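Local coordinates for protein ubiquitin-conjugating enzyme E2, putative (Trypanosoma cruzi, PDB 4DS2) that belongs to the ubiquitin-conjugating (E2) enzyme family and so probably carries activated ubiquitin, or a related modifier, on its way to target proteins, at residues V63-V75 and P86-L98. Numbering follows the deposited sequence.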
ATOM      1  N   VAL A  63      -7.999  12.733  -1.968  1.00 49.23           N
ATOM      2  CA  VAL A  63      -7.009  13.818  -2.025  1.00 50.19           C
ATOM      3  C   VAL A  63      -5.786  13.460  -2.857  1.00 49.68           C
ATOM      4  O   VAL A  63      -5.212  14.317  -3.555  1.00 52.49           O
ATOM      5  CB  VAL A  63      -6.492  14.167  -0.590  1.00 49.86           C
ATOM      6  CG1 VAL A  63      -6.921  15.570  -0.174  1.00 51.23           C
ATOM      7  CG2 VAL A  63      -6.926  13.143   0.460  1.00 46.61           C
ATOM      8  N   TYR A  64      -5.415  12.181  -2.743  1.00 49.14           N
ATOM      9  CA  TYR A  64      -4.207  11.555  -3.338  1.00 48.55           C
ATOM     10  C   TYR A  64      -4.302  11.110  -4.808  1.00 51.51           C
ATOM     11  O   TYR A  64      -3.275  10.876  -5.454  1.00 50.44           O
ATOM     12  CB  TYR A  64      -3.854  10.302  -2.526  1.00 45.87           C
ATOM     13  CG  TYR A  64      -3.486  10.598  -1.082  1.00 44.29           C
ATOM     14  CD1 TYR A  64      -2.211  11.039  -0.749  1.00 43.55           C
ATOM     15  CD2 TYR A  64      -4.414  10.460  -0.063  1.00 42.67           C
ATOM     16  CE1 TYR A  64      -1.876  11.316   0.559  1.00 43.04           C
ATOM     17  CE2 TYR A  64      -4.081  10.740   1.246  1.00 41.51           C
ATOM     18  CZ  TYR A  64      -2.812  11.167   1.552  1.00 41.36           C
ATOM     19  OH  TYR A  64      -2.454  11.435   2.851  1.00 41.55           O
ATOM     20  N   GLY A  65      -5.523  10.965  -5.326  1.00 57.22           N
ATOM     21  CA  GLY A  65      -5.731  10.599  -6.734  1.00 60.50           C
ATOM     22  C   GLY A  65      -6.203  11.760  -7.577  1.00 64.78           C
ATOM     23  O   GLY A  65      -6.844  11.551  -8.589  1.00 67.95           O
ATOM     24  N   GLY A  66      -5.875  12.986  -7.155  1.00 68.73           N
ATOM     25  CA  GLY A  66      -6.338  14.211  -7.815  1.00 69.15           C
ATOM     26  C   GLY A  66      -5.945  14.314  -9.278  1.00 70.33           C
ATOM     27  O   GLY A  66      -6.802  14.200 -10.146  1.00 71.54           O
ATOM     28  N   ALA A  67      -4.646  14.501  -9.547  1.00 70.56           N
ATOM     29  CA  ALA A  67      -4.125  14.629 -10.918  1.00 70.35           C
ATOM     30  C   ALA A  67      -3.853  13.275 -11.595  1.00 68.13           C
ATOM     31  O   ALA A  67      -3.107  13.213 -12.580  1.00 68.04           O
ATOM     32  CB  ALA A  67      -2.849  15.469 -10.903  1.00 71.26           C
ATOM     33  N   GLY A  68      -4.463  12.205 -11.075  1.00 65.77           N
ATOM     34  CA  GLY A  68      -4.150  10.824 -11.475  1.00 62.33           C
ATOM     35  C   GLY A  68      -2.660  10.533 -11.485  1.00 61.19           C
ATOM     36  O   GLY A  68      -2.133  10.037 -12.478  1.00 60.63           O
ATOM     37  N   ASN A  69      -1.971  10.882 -10.397  1.00 60.67           N
ATOM     38  CA  ASN A  69      -0.523  10.631 -10.296  1.00 61.18           C
ATOM     39  C   ASN A  69      -0.286   9.167 -10.008  1.00 59.31           C
ATOM     40  O   ASN A  69      -1.143   8.503  -9.410  1.00 55.62           O
ATOM     41  CB  ASN A  69       0.144  11.425  -9.167  1.00 61.28           C
ATOM     42  CG  ASN A  69       0.003  12.904  -9.326  1.00 63.98           C
ATOM     43  OD1 ASN A  69      -0.077  13.420 -10.445  1.00 68.81           O
ATOM     44  ND2 ASN A  69      -0.001  13.611  -8.201  1.00 62.37           N
ATOM     45  N   THR A  70       0.897   8.695 -10.403  1.00 60.04           N
ATOM     46  CA  THR A  70       1.341   7.322 -10.145  1.00 57.08           C
ATOM     47  C   THR A  70       2.052   7.264  -8.803  1.00 55.28           C
ATOM     48  O   THR A  70       2.791   8.197  -8.444  1.00 57.31           O
ATOM     49  CB  THR A  70       2.282   6.806 -11.258  1.00 57.83           C
ATOM     50  OG1 THR A  70       1.491   6.276 -12.325  1.00 61.24           O
ATOM     51  CG2 THR A  70       3.198   5.697 -10.770  1.00 56.57           C
ATOM     52  N   TYR A  71       1.795   6.184  -8.060  1.00 49.61           N
ATOM     53  CA  TYR A  71       2.470   5.904  -6.802  1.00 46.03           C
ATOM     54  C   TYR A  71       3.187   4.580  -6.945  1.00 45.96           C
ATOM     55  O   TYR A  71       2.592   3.590  -7.358  1.00 44.13           O
ATOM     56  CB  TYR A  71       1.480   5.801  -5.645  1.00 43.30           C
ATOM     57  CG  TYR A  71       0.853   7.110  -5.250  1.00 42.88           C
ATOM     58  CD1 TYR A  71      -0.256   7.598  -5.923  1.00 42.58           C
ATOM     59  CD2 TYR A  71       1.363   7.859  -4.193  1.00 43.04           C
ATOM     60  CE1 TYR A  71      -0.836   8.801  -5.567  1.00 43.04           C
ATOM     61  CE2 TYR A  71       0.783   9.061  -3.821  1.00 44.07           C
ATOM     62  CZ  TYR A  71      -0.322   9.523  -4.510  1.00 43.92           C
ATOM     63  OH  TYR A  71      -0.889  10.721  -4.148  1.00 43.49           O
ATOM     64  N   GLN A  72       4.459   4.564  -6.581  1.00 47.42           N
ATOM     65  CA  GLN A  72       5.231   3.364  -6.640  1.00 47.98           C
ATOM     66  C   GLN A  72       5.443   2.762  -5.272  1.00 48.04           C
ATOM     67  O   GLN A  72       5.801   3.472  -4.318  1.00 44.33           O
ATOM     68  CB  GLN A  72       6.592   3.662  -7.249  1.00 52.48           C
ATOM     69  CG  GLN A  72       6.592   3.497  -8.752  1.00 54.72           C
ATOM     70  CD  GLN A  72       7.739   4.193  -9.371  1.00 56.42           C
ATOM     71  OE1 GLN A  72       7.792   5.424  -9.421  1.00 59.25           O
ATOM     72  NE2 GLN A  72       8.680   3.413  -9.846  1.00 60.15           N
ATOM     73  N   LEU A  73       5.270   1.436  -5.201  1.00 47.45           N
ATOM     74  CA  LEU A  73       5.438   0.692  -3.949  1.00 45.56           C
ATOM     75  C   LEU A  73       6.370  -0.470  -4.113  1.00 45.76           C
ATOM     76  O   LEU A  73       6.655  -0.876  -5.238  1.00 47.47           O
ATOM     77  CB  LEU A  73       4.103   0.173  -3.478  1.00 45.41           C
ATOM     78  CG  LEU A  73       3.088   1.259  -3.184  1.00 46.26           C
ATOM     79  CD1 LEU A  73       1.852   1.053  -4.044  1.00 45.17           C
ATOM     80  CD2 LEU A  73       2.779   1.313  -1.702  1.00 48.38           C
ATOM     81  N   SER A  74       6.860  -0.969  -2.970  1.00 46.41           N
ATOM     82  CA  SER A  74       7.636  -2.213  -2.850  1.00 45.18           C
ATOM     83  C   SER A  74       6.936  -3.109  -1.870  1.00 44.41           C
ATOM     84  O   SER A  74       6.655  -2.695  -0.742  1.00 43.30           O
ATOM     85  CB  SER A  74       9.040  -1.982  -2.265  1.00 47.91           C
ATOM     86  OG  SER A  74       9.842  -1.235  -3.145  1.00 50.76           O
ATOM     87  N   VAL A  75       6.686  -4.346  -2.293  1.00 44.50           N
ATOM     88  CA  VAL A  75       6.257  -5.415  -1.407  1.00 40.86           C
ATOM     89  C   VAL A  75       7.425  -6.373  -1.195  1.00 41.03           C
ATOM     90  O   VAL A  75       7.824  -7.069  -2.126  1.00 42.83           O
ATOM     91  CB  VAL A  75       5.075  -6.162  -2.019  1.00 39.80           C
ATOM     92  CG1 VAL A  75       4.547  -7.211  -1.050  1.00 38.96           C
ATOM     93  CG2 VAL A  75       4.005  -5.172  -2.455  1.00 39.89           C
ATOM     94  N   PRO A  86       4.074  -9.743   4.049  1.00 33.13           N
ATOM     95  CA  PRO A  86       5.111  -8.871   3.514  1.00 34.58           C
ATOM     96  C   PRO A  86       4.998  -7.468   4.036  1.00 35.19           C
ATOM     97  O   PRO A  86       3.972  -7.078   4.545  1.00 40.09           O
ATOM     98  CB  PRO A  86       4.771  -8.811   2.032  1.00 33.13           C
ATOM     99  CG  PRO A  86       3.296  -8.975   2.023  1.00 31.84           C
ATOM    100  CD  PRO A  86       3.037 -10.024   3.051  1.00 31.60           C
ATOM    101  N   THR A  87       6.038  -6.700   3.824  1.00 36.24           N
ATOM    102  CA  THR A  87       6.092  -5.314   4.207  1.00 36.31           C
ATOM    103  C   THR A  87       5.764  -4.529   2.960  1.00 37.23           C
ATOM    104  O   THR A  87       6.287  -4.801   1.880  1.00 37.51           O
ATOM    105  CB  THR A  87       7.503  -4.973   4.741  1.00 37.95           C
ATOM    106  OG1 THR A  87       7.608  -5.485   6.063  1.00 37.81           O
ATOM    107  CG2 THR A  87       7.787  -3.471   4.778  1.00 38.89           C
ATOM    108  N   VAL A  88       4.867  -3.569   3.096  1.00 39.26           N
ATOM    109  CA  VAL A  88       4.664  -2.566   2.040  1.00 40.73           C
ATOM    110  C   VAL A  88       5.435  -1.278   2.397  1.00 43.93           C
ATOM    111  O   VAL A  88       5.565  -0.926   3.592  1.00 43.94           O
ATOM    112  CB  VAL A  88       3.166  -2.328   1.797  1.00 39.83           C
ATOM    113  CG1 VAL A  88       2.897  -1.364   0.639  1.00 39.97           C
ATOM    114  CG2 VAL A  88       2.490  -3.677   1.513  1.00 38.98           C
ATOM    115  N   ARG A  89       5.982  -0.638   1.355  1.00 45.24           N
ATOM    116  CA  ARG A  89       6.785   0.575   1.470  1.00 49.47           C
ATOM    117  C   ARG A  89       6.425   1.468   0.311  1.00 48.46           C
ATOM    118  O   ARG A  89       6.219   0.973  -0.784  1.00 49.10           O
ATOM    119  CB  ARG A  89       8.255   0.219   1.389  1.00 55.43           C
ATOM    120  CG  ARG A  89       9.251   1.220   1.971  1.00 62.79           C
ATOM    121  CD  ARG A  89      10.561   0.512   2.328  1.00 67.23           C
ATOM    122  NE  ARG A  89      11.692   1.427   2.569  1.00 72.68           N
ATOM    123  CZ  ARG A  89      12.272   1.669   3.761  1.00 76.01           C
ATOM    124  NH1 ARG A  89      11.834   1.087   4.878  1.00 75.40           N
ATOM    125  NH2 ARG A  89      13.307   2.514   3.851  1.00 75.77           N
ATOM    126  N   PHE A  90       6.306   2.771   0.527  1.00 47.71           N
ATOM    127  CA  PHE A  90       6.106   3.686  -0.608  1.00 46.82           C
ATOM    128  C   PHE A  90       7.453   4.083  -1.126  1.00 47.09           C
ATOM    129  O   PHE A  90       8.285   4.529  -0.320  1.00 49.38           O
ATOM    130  CB  PHE A  90       5.279   4.899  -0.196  1.00 46.50           C
ATOM    131  CG  PHE A  90       3.843   4.560   0.004  1.00 47.57           C
ATOM    132  CD1 PHE A  90       3.421   3.946   1.178  1.00 46.86           C
ATOM    133  CD2 PHE A  90       2.912   4.764  -1.008  1.00 47.82           C
ATOM    134  CE1 PHE A  90       2.096   3.590   1.342  1.00 46.19           C
ATOM    135  CE2 PHE A  90       1.584   4.421  -0.829  1.00 44.88           C
ATOM    136  CZ  PHE A  90       1.179   3.836   0.338  1.00 44.77           C
ATOM    137  N   VAL A  91       7.683   3.878  -2.432  1.00 45.54           N
ATOM    138  CA  VAL A  91       8.875   4.396  -3.085  1.00 48.66           C
ATOM    139  C   VAL A  91       8.636   5.872  -3.407  1.00 48.63           C
ATOM    140  O   VAL A  91       9.532   6.677  -3.220  1.00 47.95           O
ATOM    141  CB  VAL A  91       9.237   3.652  -4.383  1.00 50.63           C
ATOM    142  CG1 VAL A  91      10.382   4.369  -5.103  1.00 51.31           C
ATOM    143  CG2 VAL A  91       9.590   2.196  -4.095  1.00 50.29           C
ATOM    144  N   THR A  92       7.432   6.204  -3.894  1.00 48.73           N
ATOM    145  CA  THR A  92       7.001   7.585  -4.063  1.00 48.70           C
ATOM    146  C   THR A  92       6.781   8.215  -2.688  1.00 49.29           C
ATOM    147  O   THR A  92       6.115   7.603  -1.839  1.00 50.55           O
ATOM    148  CB  THR A  92       5.657   7.700  -4.826  1.00 48.44           C
ATOM    149  OG1 THR A  92       5.767   7.146  -6.129  1.00 48.78           O
ATOM    150  CG2 THR A  92       5.216   9.194  -4.935  1.00 47.55           C
ATOM    151  N   PRO A  93       7.312   9.442  -2.455  1.00 48.28           N
ATOM    152  CA  PRO A  93       6.911  10.099  -1.204  1.00 47.48           C
ATOM    153  C   PRO A  93       5.409  10.375  -1.186  1.00 46.25           C
ATOM    154  O   PRO A  93       4.792  10.560  -2.252  1.00 47.28           O
ATOM    155  CB  PRO A  93       7.705  11.406  -1.197  1.00 48.84           C
ATOM    156  CG  PRO A  93       8.070  11.644  -2.620  1.00 50.31           C
ATOM    157  CD  PRO A  93       8.250  10.268  -3.224  1.00 49.77           C
ATOM    158  N   VAL A  94       4.853  10.325   0.026  1.00 45.19           N
ATOM    159  CA  VAL A  94       3.422  10.482   0.323  1.00 43.17           C
ATOM    160  C   VAL A  94       3.326  11.237   1.664  1.00 42.94           C
ATOM    161  O   VAL A  94       3.900  10.785   2.686  1.00 37.99           O
ATOM    162  CB  VAL A  94       2.679   9.116   0.438  1.00 43.00           C
ATOM    163  CG1 VAL A  94       1.177   9.331   0.664  1.00 41.63           C
ATOM    164  CG2 VAL A  94       2.922   8.260  -0.799  1.00 45.83           C
ATOM    165  N   TYR A  95       2.667  12.412   1.653  1.00 41.94           N
ATOM    166  CA  TYR A  95       2.430  13.124   2.900  1.00 40.87           C
ATOM    167  C   TYR A  95       1.229  12.437   3.558  1.00 39.62           C
ATOM    168  O   TYR A  95       0.164  12.332   2.978  1.00 38.65           O
ATOM    169  CB  TYR A  95       2.223  14.627   2.680  1.00 42.44           C
ATOM    170  CG  TYR A  95       2.115  15.431   3.965  1.00 42.37           C
ATOM    171  CD1 TYR A  95       3.242  15.676   4.743  1.00 43.42           C
ATOM    172  CD2 TYR A  95       0.875  15.921   4.421  1.00 41.52           C
ATOM    173  CE1 TYR A  95       3.148  16.399   5.933  1.00 45.08           C
ATOM    174  CE2 TYR A  95       0.766  16.657   5.606  1.00 42.65           C
ATOM    175  CZ  TYR A  95       1.907  16.894   6.371  1.00 44.13           C
ATOM    176  OH  TYR A  95       1.850  17.611   7.562  1.00 41.29           O
ATOM    177  N   SER A  96       1.436  11.934   4.774  1.00 40.48           N
ATOM    178  CA  SER A  96       0.437  11.139   5.468  1.00 36.60           C
ATOM    179  C   SER A  96       0.832  10.922   6.920  1.00 36.58           C
ATOM    180  O   SER A  96       2.034  10.827   7.232  1.00 35.80           O
ATOM    181  CB  SER A  96       0.303   9.779   4.787  1.00 35.63           C
ATOM    182  OG  SER A  96      -0.305   8.823   5.643  1.00 36.34           O
ATOM    183  N   PRO A  97      -0.185  10.795   7.809  1.00 36.72           N
ATOM    184  CA  PRO A  97       0.061  10.334   9.186  1.00 36.57           C
ATOM    185  C   PRO A  97       0.539   8.873   9.281  1.00 34.83           C
ATOM    186  O   PRO A  97       1.137   8.481  10.286  1.00 33.07           O
ATOM    187  CB  PRO A  97      -1.322  10.440   9.844  1.00 37.62           C
ATOM    188  CG  PRO A  97      -2.254  11.062   8.837  1.00 35.81           C
ATOM    189  CD  PRO A  97      -1.632  10.895   7.512  1.00 35.37           C
ATOM    190  N   LEU A  98       0.256   8.086   8.240  1.00 33.41           N
ATOM    191  CA  LEU A  98       0.490   6.623   8.286  1.00 34.37           C
ATOM    192  C   LEU A  98       1.851   6.201   7.599  1.00 34.85           C
ATOM    193  O   LEU A  98       2.351   5.074   7.773  1.00 34.02           O
ATOM    194  CB  LEU A  98      -0.766   5.874   7.754  1.00 32.11           C
ATOM    195  CG  LEU A  98      -2.152   6.071   8.443  1.00 30.96           C
ATOM    196  CD1 LEU A  98      -3.286   5.623   7.517  1.00 29.96           C
ATOM    197  CD2 LEU A  98      -2.275   5.344   9.772  1.00 31.49           C
TER
HETATM  198  O   HOH W   1      -2.661   9.323   4.579  1.00 29.58           O
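L73 and F90 face each other as a non-hydrogen-bonded pair of the antiparallel hairpin between strands 70-75 and 87-90, a worked example of how an edge strand, 87-90, is fastened to its inner neighbour by side chains on one face as well as by backbone bonds. From CB outward, L73 passes from backbone to ring. CB rests against the carbonyl oxygen of R89, and CG, set anti to its own carbonyl carbon (chi1 -61°), lies between that oxygen and F90 CD2, within loose van der Waals range of both. The CD2 methyl then sits almost over the middle of the F90 ring, 3.4 Å from its centroid and 12° off the ring normal, a CH-pi contact, while also touching V88 CG1. On the same face of the sheet, V75 CG1 packs alongside P86 CB.

The backbone holds this register through the hydrogen-bonded pair S74 and R89, in which S74 N reaches R89 O at 3.0 Å. Where strand 87-90 ends, the pairing changes: Q72 O accepts from both V91 N and T92 N, and Q72 N turns to a side chain, donating to T92 OG1 at 2.9 Å with an N-H...O angle of 165°. V94 continues the apolar seam, its two methyls dividing between tyrosines, CG1 against Y64 CE1 and CG2 at the edge of the Y71 ring. Y64 OH donates a hydrogen bond to Y95 O, 2.8 Å away in the carbonyl plane, and accepts one from a water that also bonds S96 OG; Y71 OH in turn donates to Y64 O, tying both phenols to backbone.

In the E2 fold, strand 87-90 forms one edge of the four-stranded antiparallel sheet, strand 51-57 flanks the other side of 70-76, and helix 120-132 packs against L73 through L128 and against F90 through F132.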